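Local coordinates for outer membrane protein Omp121 (Bacteroides thetaiotaomicron, PDB 5FQ8) that probably takes up nutrients across the bacterial outer membrane as a calcium-binding, beta-barrel receptor of the TonB-dependent family, at residues B[76-84]-B[124-132]; B[287-298]-B[311-322]. All blocks are in the same frame, centred on the assembly; numbering follows the deposited sequence.

Interaction 1. Residues B[76-84]-B[124-132]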
loop_
_atom_site.group_PDB
_atom_site.type_symbol
_atom_site.label_atom_id
_atom_site.label_comp_id
_atom_site.label_asym_id
_atom_site.label_seq_id
_atom_site.Cartn_x
_atom_site.Cartn_y
_atom_site.Cartn_z
ATOM N N THR B 76 -23.368 0.810 19.829
ATOM C CA THR B 76 -22.810 1.952 19.122
ATOM C C THR B 76 -23.768 2.473 18.069
ATOM O O THR B 76 -23.867 3.683 17.872
ATOM C CB THR B 76 -21.471 1.597 18.482
ATOM O OG1 THR B 76 -21.652 0.637 17.429
ATOM C CG2 THR B 76 -20.517 1.051 19.525
ATOM N N SER B 77 -24.481 1.597 17.398
ATOM C CA SER B 77 -25.468 2.023 16.424
ATOM C C SER B 77 -26.341 0.829 16.088
ATOM O O SER B 77 -26.157 -0.270 16.609
ATOM C CB SER B 77 -24.815 2.602 15.174
ATOM O OG SER B 77 -24.212 1.593 14.375
ATOM N N SER B 78 -27.288 1.055 15.193
ATOM C CA SER B 78 -28.150 0.003 14.700
ATOM C C SER B 78 -27.529 -0.759 13.545
ATOM O O SER B 78 -28.180 -1.634 12.974
ATOM C CB SER B 78 -29.494 0.587 14.274
ATOM O OG SER B 78 -30.398 0.658 15.374
ATOM N N ASP B 79 -26.315 -0.464 13.197
ATOM C CA ASP B 79 -25.717 -1.109 12.052
ATOM C C ASP B 79 -25.331 -2.526 12.435
ATOM O O ASP B 79 -24.749 -2.735 13.497
ATOM C CB ASP B 79 -24.495 -0.335 11.577
ATOM C CG ASP B 79 -24.818 1.074 11.208
ATOM O OD1 ASP B 79 -25.249 1.288 10.058
ATOM O OD2 ASP B 79 -24.648 1.954 12.068
ATOM N N PRO B 80 -25.610 -3.508 11.593
ATOM C CA PRO B 80 -25.345 -4.892 11.961
ATOM C C PRO B 80 -23.875 -5.128 12.230
ATOM O O PRO B 80 -23.003 -4.553 11.582
ATOM C CB PRO B 80 -25.831 -5.668 10.737
ATOM C CG PRO B 80 -26.887 -4.830 10.173
ATOM C CD PRO B 80 -26.380 -3.427 10.345
ATOM N N GLY B 81 -23.612 -5.957 13.228
ATOM C CA GLY B 81 -22.265 -6.314 13.566
ATOM C C GLY B 81 -21.509 -5.297 14.368
ATOM O O GLY B 81 -20.323 -5.504 14.615
ATOM N N ALA B 82 -22.145 -4.216 14.796
ATOM C CA ALA B 82 -21.439 -3.137 15.458
ATOM C C ALA B 82 -21.152 -3.481 16.914
ATOM O O ALA B 82 -21.568 -4.515 17.431
ATOM C CB ALA B 82 -22.242 -1.856 15.339
ATOM N N SER B 83 -20.409 -2.615 17.588
ATOM C CA SER B 83 -19.928 -2.947 18.917
ATOM C C SER B 83 -20.966 -2.631 19.990
ATOM O O SER B 83 -21.977 -1.981 19.743
ATOM C CB SER B 83 -18.639 -2.202 19.205
ATOM O OG SER B 83 -17.625 -2.633 18.335
ATOM N N ASN B 84 -20.697 -3.115 21.198
ATOM C CA ASN B 84 -21.518 -2.853 22.364
ATOM C C ASN B 84 -20.650 -2.321 23.488
ATOM O O ASN B 84 -19.630 -2.916 23.835
ATOM C CB ASN B 84 -22.246 -4.108 22.837
ATOM C CG ASN B 84 -23.198 -4.654 21.799
ATOM O OD1 ASN B 84 -24.225 -4.053 21.492
ATOM N ND2 ASN B 84 -22.863 -5.810 21.255
ATOM N N TYR B 124 -17.160 3.905 10.920
ATOM C CA TYR B 124 -17.642 2.543 10.780
ATOM C C TYR B 124 -17.291 1.797 12.054
ATOM O O TYR B 124 -16.417 2.209 12.809
ATOM C CB TYR B 124 -17.058 1.875 9.540
ATOM C CG TYR B 124 -15.552 1.739 9.493
ATOM C CD1 TYR B 124 -14.894 0.829 10.307
ATOM C CD2 TYR B 124 -14.792 2.492 8.611
ATOM C CE1 TYR B 124 -13.544 0.684 10.274
ATOM C CE2 TYR B 124 -13.418 2.343 8.557
ATOM C CZ TYR B 124 -12.805 1.434 9.398
ATOM O OH TYR B 124 -11.449 1.255 9.379
ATOM N N ASP B 125 -18.001 0.708 12.299
ATOM C CA ASP B 125 -17.795 -0.072 13.513
ATOM C C ASP B 125 -18.046 -1.529 13.177
ATOM O O ASP B 125 -19.081 -1.858 12.601
ATOM C CB ASP B 125 -18.718 0.401 14.638
ATOM C CG ASP B 125 -18.288 -0.106 15.985
ATOM O OD1 ASP B 125 -18.186 -1.337 16.150
ATOM O OD2 ASP B 125 -18.025 0.727 16.867
ATOM N N PHE B 126 -17.102 -2.392 13.513
ATOM C CA PHE B 126 -17.115 -3.751 13.002
ATOM C C PHE B 126 -17.286 -4.804 14.088
ATOM O O PHE B 126 -17.321 -5.994 13.767
ATOM C CB PHE B 126 -15.832 -4.032 12.207
ATOM C CG PHE B 126 -15.867 -3.553 10.786
ATOM C CD1 PHE B 126 -17.035 -3.535 10.075
ATOM C CD2 PHE B 126 -14.712 -3.108 10.168
ATOM C CE1 PHE B 126 -17.059 -3.102 8.756
ATOM C CE2 PHE B 126 -14.720 -2.670 8.867
ATOM C CZ PHE B 126 -15.907 -2.672 8.148
ATOM N N GLY B 127 -17.375 -4.415 15.350
ATOM C CA GLY B 127 -17.715 -5.341 16.407
ATOM C C GLY B 127 -16.693 -5.337 17.522
ATOM O O GLY B 127 -15.597 -4.811 17.395
ATOM N N ASN B 128 -17.091 -5.923 18.645
ATOM C CA ASN B 128 -16.171 -6.115 19.752
ATOM C C ASN B 128 -16.135 -7.579 20.168
ATOM O O ASN B 128 -16.975 -8.390 19.793
ATOM C CB ASN B 128 -16.477 -5.202 20.960
ATOM C CG ASN B 128 -17.707 -5.601 21.726
ATOM O OD1 ASN B 128 -18.819 -5.356 21.302
ATOM N ND2 ASN B 128 -17.501 -6.173 22.904
ATOM N N GLY B 129 -15.085 -7.918 20.894
ATOM C CA GLY B 129 -14.699 -9.305 21.031
ATOM C C GLY B 129 -15.732 -10.153 21.720
ATOM O O GLY B 129 -15.803 -11.368 21.502
ATOM N N ALA B 130 -16.546 -9.536 22.558
ATOM C CA ALA B 130 -17.566 -10.302 23.235
ATOM C C ALA B 130 -18.722 -10.624 22.314
ATOM O O ALA B 130 -19.391 -11.634 22.520
ATOM C CB ALA B 130 -18.049 -9.562 24.475
ATOM N N ASN B 131 -18.943 -9.828 21.277
ATOM C CA ASN B 131 -20.030 -10.126 20.365
ATOM C C ASN B 131 -19.909 -11.486 19.699
ATOM O O ASN B 131 -20.801 -11.849 18.932
ATOM C CB ASN B 131 -20.096 -9.070 19.286
ATOM C CG ASN B 131 -20.821 -7.880 19.718
ATOM O OD1 ASN B 131 -20.931 -7.622 20.897
ATOM N ND2 ASN B 131 -21.355 -7.137 18.767
ATOM N N ALA B 132 -18.833 -12.228 19.945
ATOM C CA ALA B 132 -18.627 -13.477 19.237
ATOM C C ALA B 132 -19.253 -14.642 19.961
ATOM O O ALA B 132 -19.614 -15.636 19.328
ATOM C CB ALA B 132 -17.140 -13.749 19.052
HETATM O O HOH W 1 -20.315 -4.228 11.681
HETATM O O HOH W 2 -20.271 -5.898 24.913
#

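Interaction 2. Residues B[287-298]-B[311-322]. With CA (calcium ion), chain M.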
loop_
_atom_site.group_PDB
_atom_site.type_symbol
_atom_site.label_atom_id
_atom_site.label_comp_id
_atom_site.label_asym_id
_atom_site.label_seq_id
_atom_site.Cartn_x
_atom_site.Cartn_y
_atom_site.Cartn_z
ATOM N N ALA B 287 -25.168 -3.239 1.912
ATOM C CA ALA B 287 -24.074 -2.606 2.632
ATOM C C ALA B 287 -24.171 -2.819 4.137
ATOM O O ALA B 287 -23.135 -2.833 4.803
ATOM C CB ALA B 287 -24.022 -1.124 2.296
ATOM N N ASP B 288 -25.387 -2.975 4.690
ATOM C CA ASP B 288 -25.578 -3.382 6.088
ATOM C C ASP B 288 -25.544 -4.888 6.142
ATOM O O ASP B 288 -26.569 -5.545 6.039
ATOM C CB ASP B 288 -26.911 -2.936 6.677
ATOM C CG ASP B 288 -27.662 -2.028 5.798
ATOM O OD1 ASP B 288 -27.347 -0.849 5.891
ATOM O OD2 ASP B 288 -28.561 -2.471 5.053
ATOM N N SER B 289 -24.387 -5.459 6.327
ATOM C CA SER B 289 -24.353 -6.901 6.367
ATOM C C SER B 289 -23.550 -7.358 7.560
ATOM O O SER B 289 -22.587 -6.715 7.966
ATOM C CB SER B 289 -23.804 -7.466 5.087
ATOM O OG SER B 289 -24.783 -7.361 4.082
ATOM N N TYR B 290 -23.989 -8.460 8.128
ATOM C CA TYR B 290 -23.280 -9.110 9.206
ATOM C C TYR B 290 -23.633 -10.570 9.081
ATOM O O TYR B 290 -24.815 -10.912 9.061
ATOM C CB TYR B 290 -23.698 -8.543 10.545
ATOM C CG TYR B 290 -23.120 -9.194 11.757
ATOM C CD1 TYR B 290 -21.768 -9.301 11.938
ATOM C CD2 TYR B 290 -23.941 -9.650 12.755
ATOM C CE1 TYR B 290 -21.259 -9.869 13.075
ATOM C CE2 TYR B 290 -23.441 -10.209 13.884
ATOM C CZ TYR B 290 -22.109 -10.320 14.044
ATOM O OH TYR B 290 -21.641 -10.892 15.189
ATOM N N ASP B 291 -22.620 -11.398 8.900
ATOM C CA ASP B 291 -22.757 -12.836 8.959
ATOM C C ASP B 291 -21.950 -13.306 10.150
ATOM O O ASP B 291 -20.764 -13.010 10.243
ATOM C CB ASP B 291 -22.262 -13.479 7.670
ATOM C CG ASP B 291 -23.029 -13.021 6.475
ATOM O OD1 ASP B 291 -24.243 -12.814 6.611
ATOM O OD2 ASP B 291 -22.431 -12.860 5.391
ATOM N N LYS B 292 -22.597 -13.980 11.084
ATOM C CA LYS B 292 -21.905 -14.575 12.210
ATOM C C LYS B 292 -22.017 -16.085 12.089
ATOM O O LYS B 292 -23.077 -16.599 11.734
ATOM C CB LYS B 292 -22.483 -14.067 13.516
ATOM C CG LYS B 292 -21.779 -14.547 14.748
ATOM C CD LYS B 292 -22.551 -14.196 15.984
ATOM C CE LYS B 292 -21.767 -14.534 17.211
ATOM N NZ LYS B 292 -22.512 -14.261 18.444
ATOM N N TYR B 293 -20.905 -16.781 12.310
ATOM C CA TYR B 293 -20.865 -18.237 12.416
ATOM C C TYR B 293 -20.000 -18.595 13.611
ATOM O O TYR B 293 -18.897 -18.073 13.749
ATOM C CB TYR B 293 -20.280 -18.911 11.176
ATOM C CG TYR B 293 -21.073 -18.851 9.892
ATOM C CD1 TYR B 293 -20.905 -17.809 9.008
ATOM C CD2 TYR B 293 -21.939 -19.868 9.535
ATOM C CE1 TYR B 293 -21.600 -17.752 7.827
ATOM C CE2 TYR B 293 -22.639 -19.819 8.352
ATOM C CZ TYR B 293 -22.464 -18.755 7.502
ATOM O OH TYR B 293 -23.151 -18.676 6.316
ATOM N N THR B 294 -20.481 -19.481 14.462
ATOM C CA THR B 294 -19.668 -20.011 15.545
ATOM C C THR B 294 -19.757 -21.525 15.565
ATOM O O THR B 294 -20.701 -22.109 15.045
ATOM C CB THR B 294 -20.108 -19.483 16.904
ATOM O OG1 THR B 294 -21.404 -20.014 17.232
ATOM C CG2 THR B 294 -20.168 -17.984 16.871
ATOM N N PHE B 295 -18.748 -22.148 16.165
ATOM C CA PHE B 295 -18.742 -23.572 16.438
ATOM C C PHE B 295 -18.046 -23.777 17.765
ATOM O O PHE B 295 -17.038 -23.133 18.028
ATOM C CB PHE B 295 -18.038 -24.363 15.341
ATOM C CG PHE B 295 -18.095 -25.846 15.546
ATOM C CD1 PHE B 295 -19.189 -26.568 15.110
ATOM C CD2 PHE B 295 -17.070 -26.513 16.197
ATOM C CE1 PHE B 295 -19.259 -27.911 15.307
ATOM C CE2 PHE B 295 -17.135 -27.857 16.395
ATOM C CZ PHE B 295 -18.231 -28.562 15.948
ATOM N N SER B 296 -18.589 -24.646 18.611
ATOM C CA SER B 296 -18.015 -24.896 19.926
ATOM C C SER B 296 -18.069 -26.377 20.259
ATOM O O SER B 296 -18.925 -27.109 19.770
ATOM C CB SER B 296 -18.734 -24.107 21.009
ATOM O OG SER B 296 -18.223 -24.440 22.285
ATOM N N ALA B 297 -17.136 -26.809 21.092
ATOM C CA ALA B 297 -17.067 -28.191 21.529
ATOM C C ALA B 297 -16.444 -28.180 22.906
ATOM O O ALA B 297 -15.323 -27.708 23.063
ATOM C CB ALA B 297 -16.253 -29.041 20.567
ATOM N N ARG B 298 -17.172 -28.660 23.898
ATOM C CA ARG B 298 -16.742 -28.581 25.278
ATOM C C ARG B 298 -16.933 -29.936 25.923
ATOM O O ARG B 298 -17.999 -30.541 25.799
ATOM C CB ARG B 298 -17.524 -27.514 26.033
ATOM C CG ARG B 298 -17.168 -26.129 25.634
ATOM C CD ARG B 298 -18.077 -25.121 26.228
ATOM N NE ARG B 298 -19.133 -24.754 25.300
ATOM C CZ ARG B 298 -20.412 -24.729 25.620
ATOM N NH1 ARG B 298 -20.783 -25.059 26.841
ATOM N NH2 ARG B 298 -21.315 -24.380 24.724
ATOM N N SER B 311 -12.269 -26.759 26.260
ATOM C CA SER B 311 -13.237 -25.998 25.484
ATOM C C SER B 311 -12.506 -25.385 24.306
ATOM O O SER B 311 -11.431 -24.820 24.492
ATOM C CB SER B 311 -13.876 -24.907 26.353
ATOM O OG SER B 311 -14.719 -24.053 25.605
ATOM N N LEU B 312 -13.065 -25.507 23.104
ATOM C CA LEU B 312 -12.462 -24.929 21.904
ATOM C C LEU B 312 -13.540 -24.340 21.009
ATOM O O LEU B 312 -14.494 -25.027 20.651
ATOM C CB LEU B 312 -11.657 -25.964 21.117
ATOM C CG LEU B 312 -10.557 -26.729 21.838
ATOM C CD1 LEU B 312 -10.022 -27.782 20.944
ATOM C CD2 LEU B 312 -9.460 -25.812 22.240
ATOM N N ASN B 313 -13.362 -23.090 20.613
ATOM C CA ASN B 313 -14.387 -22.334 19.914
ATOM C C ASN B 313 -13.783 -21.628 18.714
ATOM O O ASN B 313 -12.675 -21.109 18.798
ATOM C CB ASN B 313 -15.021 -21.304 20.844
ATOM C CG ASN B 313 -15.312 -21.858 22.216
ATOM O OD1 ASN B 313 -16.437 -22.205 22.516
ATOM N ND2 ASN B 313 -14.300 -21.945 23.054
ATOM N N TYR B 314 -14.518 -21.603 17.610
ATOM C CA TYR B 314 -14.144 -20.876 16.409
ATOM C C TYR B 314 -15.256 -19.899 16.093
ATOM O O TYR B 314 -16.434 -20.227 16.241
ATOM C CB TYR B 314 -13.904 -21.831 15.239
ATOM C CG TYR B 314 -13.894 -21.229 13.851
ATOM C CD1 TYR B 314 -12.725 -20.773 13.284
ATOM C CD2 TYR B 314 -15.045 -21.166 13.088
ATOM C CE1 TYR B 314 -12.709 -20.241 12.012
ATOM C CE2 TYR B 314 -15.031 -20.642 11.811
ATOM C CZ TYR B 314 -13.861 -20.183 11.283
ATOM O OH TYR B 314 -13.836 -19.655 10.026
ATOM N N ALA B 315 -14.879 -18.692 15.688
ATOM C CA ALA B 315 -15.830 -17.640 15.365
ATOM C C ALA B 315 -15.467 -17.025 14.029
ATOM O O ALA B 315 -14.299 -16.731 13.774
ATOM C CB ALA B 315 -15.859 -16.574 16.452
ATOM N N TYR B 316 -16.467 -16.849 13.181
ATOM C CA TYR B 316 -16.334 -16.152 11.918
ATOM C C TYR B 316 -17.235 -14.933 11.914
ATOM O O TYR B 316 -18.300 -14.940 12.524
ATOM C CB TYR B 316 -16.713 -17.040 10.769
ATOM C CG TYR B 316 -16.731 -16.349 9.443
ATOM C CD1 TYR B 316 -15.576 -16.264 8.672
ATOM C CD2 TYR B 316 -17.891 -15.797 8.945
ATOM C CE1 TYR B 316 -15.581 -15.641 7.455
ATOM C CE2 TYR B 316 -17.905 -15.167 7.726
ATOM C CZ TYR B 316 -16.746 -15.091 6.985
ATOM O OH TYR B 316 -16.764 -14.465 5.769
ATOM N N GLN B 317 -16.815 -13.885 11.212
ATOM C CA GLN B 317 -17.745 -12.807 10.927
ATOM C C GLN B 317 -17.386 -12.155 9.610
ATOM O O GLN B 317 -16.221 -12.082 9.242
ATOM C CB GLN B 317 -17.779 -11.772 12.048
ATOM C CG GLN B 317 -16.588 -10.890 12.180
ATOM C CD GLN B 317 -16.699 -10.011 13.396
ATOM O OE1 GLN B 317 -16.476 -10.454 14.517
ATOM N NE2 GLN B 317 -17.061 -8.761 13.184
ATOM N N LYS B 318 -18.403 -11.715 8.885
ATOM C CA LYS B 318 -18.206 -10.836 7.745
ATOM C C LYS B 318 -19.097 -9.623 7.925
ATOM O O LYS B 318 -20.310 -9.710 7.748
ATOM C CB LYS B 318 -18.506 -11.526 6.423
ATOM C CG LYS B 318 -17.656 -10.989 5.286
ATOM C CD LYS B 318 -18.161 -11.400 3.937
ATOM C CE LYS B 318 -19.060 -10.337 3.381
ATOM N NZ LYS B 318 -19.788 -10.789 2.173
ATOM N N ASN B 319 -18.494 -8.498 8.255
ATOM C CA ASN B 319 -19.189 -7.227 8.325
ATOM C C ASN B 319 -19.026 -6.450 7.031
ATOM O O ASN B 319 -17.953 -6.438 6.432
ATOM C CB ASN B 319 -18.653 -6.380 9.473
ATOM C CG ASN B 319 -18.683 -7.099 10.791
ATOM O OD1 ASN B 319 -18.048 -8.123 10.964
ATOM N ND2 ASN B 319 -19.405 -6.549 11.739
ATOM N N ASN B 320 -20.101 -5.812 6.610
ATOM C CA ASN B 320 -20.090 -4.757 5.609
ATOM C C ASN B 320 -20.809 -3.573 6.223
ATOM O O ASN B 320 -21.803 -3.750 6.926
ATOM C CB ASN B 320 -20.786 -5.162 4.317
ATOM C CG ASN B 320 -20.076 -6.265 3.585
ATOM O OD1 ASN B 320 -20.326 -7.434 3.831
ATOM N ND2 ASN B 320 -19.207 -5.904 2.666
ATOM N N PHE B 321 -20.321 -2.375 5.965
ATOM C CA PHE B 321 -20.802 -1.207 6.683
ATOM C C PHE B 321 -21.133 -0.112 5.692
ATOM O O PHE B 321 -20.435 0.047 4.691
ATOM C CB PHE B 321 -19.760 -0.741 7.665
ATOM C CG PHE B 321 -20.297 0.059 8.800
ATOM C CD1 PHE B 321 -20.755 1.336 8.604
ATOM C CD2 PHE B 321 -20.307 -0.458 10.077
ATOM C CE1 PHE B 321 -21.232 2.076 9.648
ATOM C CE2 PHE B 321 -20.782 0.277 11.121
ATOM C CZ PHE B 321 -21.240 1.548 10.910
ATOM N N ALA B 322 -22.216 0.614 5.955
ATOM C CA ALA B 322 -22.539 1.807 5.180
ATOM C C ALA B 322 -21.849 2.973 5.877
ATOM O O ALA B 322 -22.324 3.495 6.887
ATOM C CB ALA B 322 -24.043 1.995 5.065
HETATM CA CA CA M . -29.698 -3.474 3.475
#

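Interaction 1. Residues B[76-84]-B[124-132]
Asp125 and Ser83 meet because both first torsions swing the side chains into the gap between the segments. At chi1 -164° the carboxylate of Asp125 lies opposite its own amide nitrogen, which carries it to the backbone N of Ser83, while Ser83 holds OG beside that nitrogen (chi1 -65°), within reach of the same carboxylate. Ser83 OG donates to Asp125 OD1 over 2.6 Å, onto the syn lone pair of that carboxylate oxygen, and Ser83 N adds a weak bond of 2.9 Å to the same atom. Gly127 N also donates to Asp125 OD1, at 3.3 Å and nearly in line with the C-O bond, which closes an Asx turn. A single carboxylate oxygen thus ties a loop to a short strand. Beside it, Thr76 CG2 packs against Asp125 OD2 at 3.7 Å.

Asparagines continue the work. Asn128 OD1 takes the backbone N of Asn84 (2.9 Å) from above its carbonyl plane, whereas Asn84 ND2 reaches Asn131 OD1 in plane, on a lone pair, at 2.7 Å. The side chains of Asn84 and Asn131 cross at about a right angle, while their amide planes are 44° apart. Asn128 ND2 turns instead to Asn111 OD1. Gly81, at positive phi, completes a type II turn from Asp79 to Ala82, and a water bridges Pro80 O and Asp125 O.

Nearly every residue that touches here is buried, deep in the plug domain. Strand 125-128 pairs antiparallel with strand 113-115, whose Thr113 OG1 also bonds Ser83 OG. The side chain of Phe126 leaves the backbone away from residues 76-84, and its ring stacks on Tyr379 of barrel strand 376-394; segment 76-84 leads from strand 71-75 into strand 84-88.

Interaction 2. Residues B[287-298]-B[311-322]
Ser296 and Asn313 sit opposite each other as a non-hydrogen-bonded pair in an antiparallel hairpin whose strands run at 177°, their axes 4.6 Å apart at closest. Ser289-Asn320, Asp291-Lys318, Tyr293-Tyr316, Phe295-Tyr314 and Ala297-Leu312 alternate with such pairs as hydrogen-bonded ones, with bonds in both directions.

The face bearing Tyr293 and Tyr316 is the closely packed one, although many of its residues are partly exposed. These two tyrosines point the same way with their planes at 63°, and Tyr316 CD2 comes 3.6 Å from Tyr293 CD1, at the edge of the Tyr293 ring. Tyr293 is about 4 Å from a bound lipid-like ligand at nearest atoms, and Tyr314 meets Phe384 of the second subunit. Asp291 OD2 and Lys318 NZ stay 4.7 Å apart, while Asp291 OD1 bonds Ser278 OG.

The Ser296 face has less side-chain contact between the strands but is joined by directed polar bonds. With chi1 at 176°, Ser296 OG is placed to donate to Asn313 OD1 at 2.9 Å, approaching above the amide's carbonyl plane. The same hydroxyl accepts Arg298 NE at 3.2 Å, lying at the edge of the guanidinium and in its plane. Replacing Ser296 by an alanine is likely to strip Asn313 OD1 of its cross-strand donor and leave Arg298 NE without its acceptor. Farther along, Asn319 lies alongside Tyr290, its ND2 3.6 Å from CD1 of that ring.

Just before the strand, Asp288 OD2 binds the calcium ion at 2.2 Å, together with Asp280 OD1 and the carbonyls of Gly281, Ile283 and Thr285. The chemistry fits a barrel wall: outward, aromatics about the middle and polar residues toward the calcium end; inward, Lys292 and Arg298 bonded to plug Ile133 O and Asp137.

The two interactions come in series along the chain, interaction 1 closing before interaction 2 opens, and their centres are 11 Å apart. Interaction 1 belongs to the plug domain; interaction 2 is a hairpin of the barrel, strands 289-303 and 306-320, flanked by strands 268-280 and 376-394. They touch directly: Phe126 O accepts a weak hydrogen bond from Gln317 NE2, and Asn131 O accepts Lys292 NZ. Pro80 also packs against Asp288, so the turn of residues 76-84 lies close to the calcium site. Taken together they illustrate the architecture of TonB-dependent receptors, in which a plug fills the barrel, held to its inner wall at this place by polar bonds and by aromatic packing.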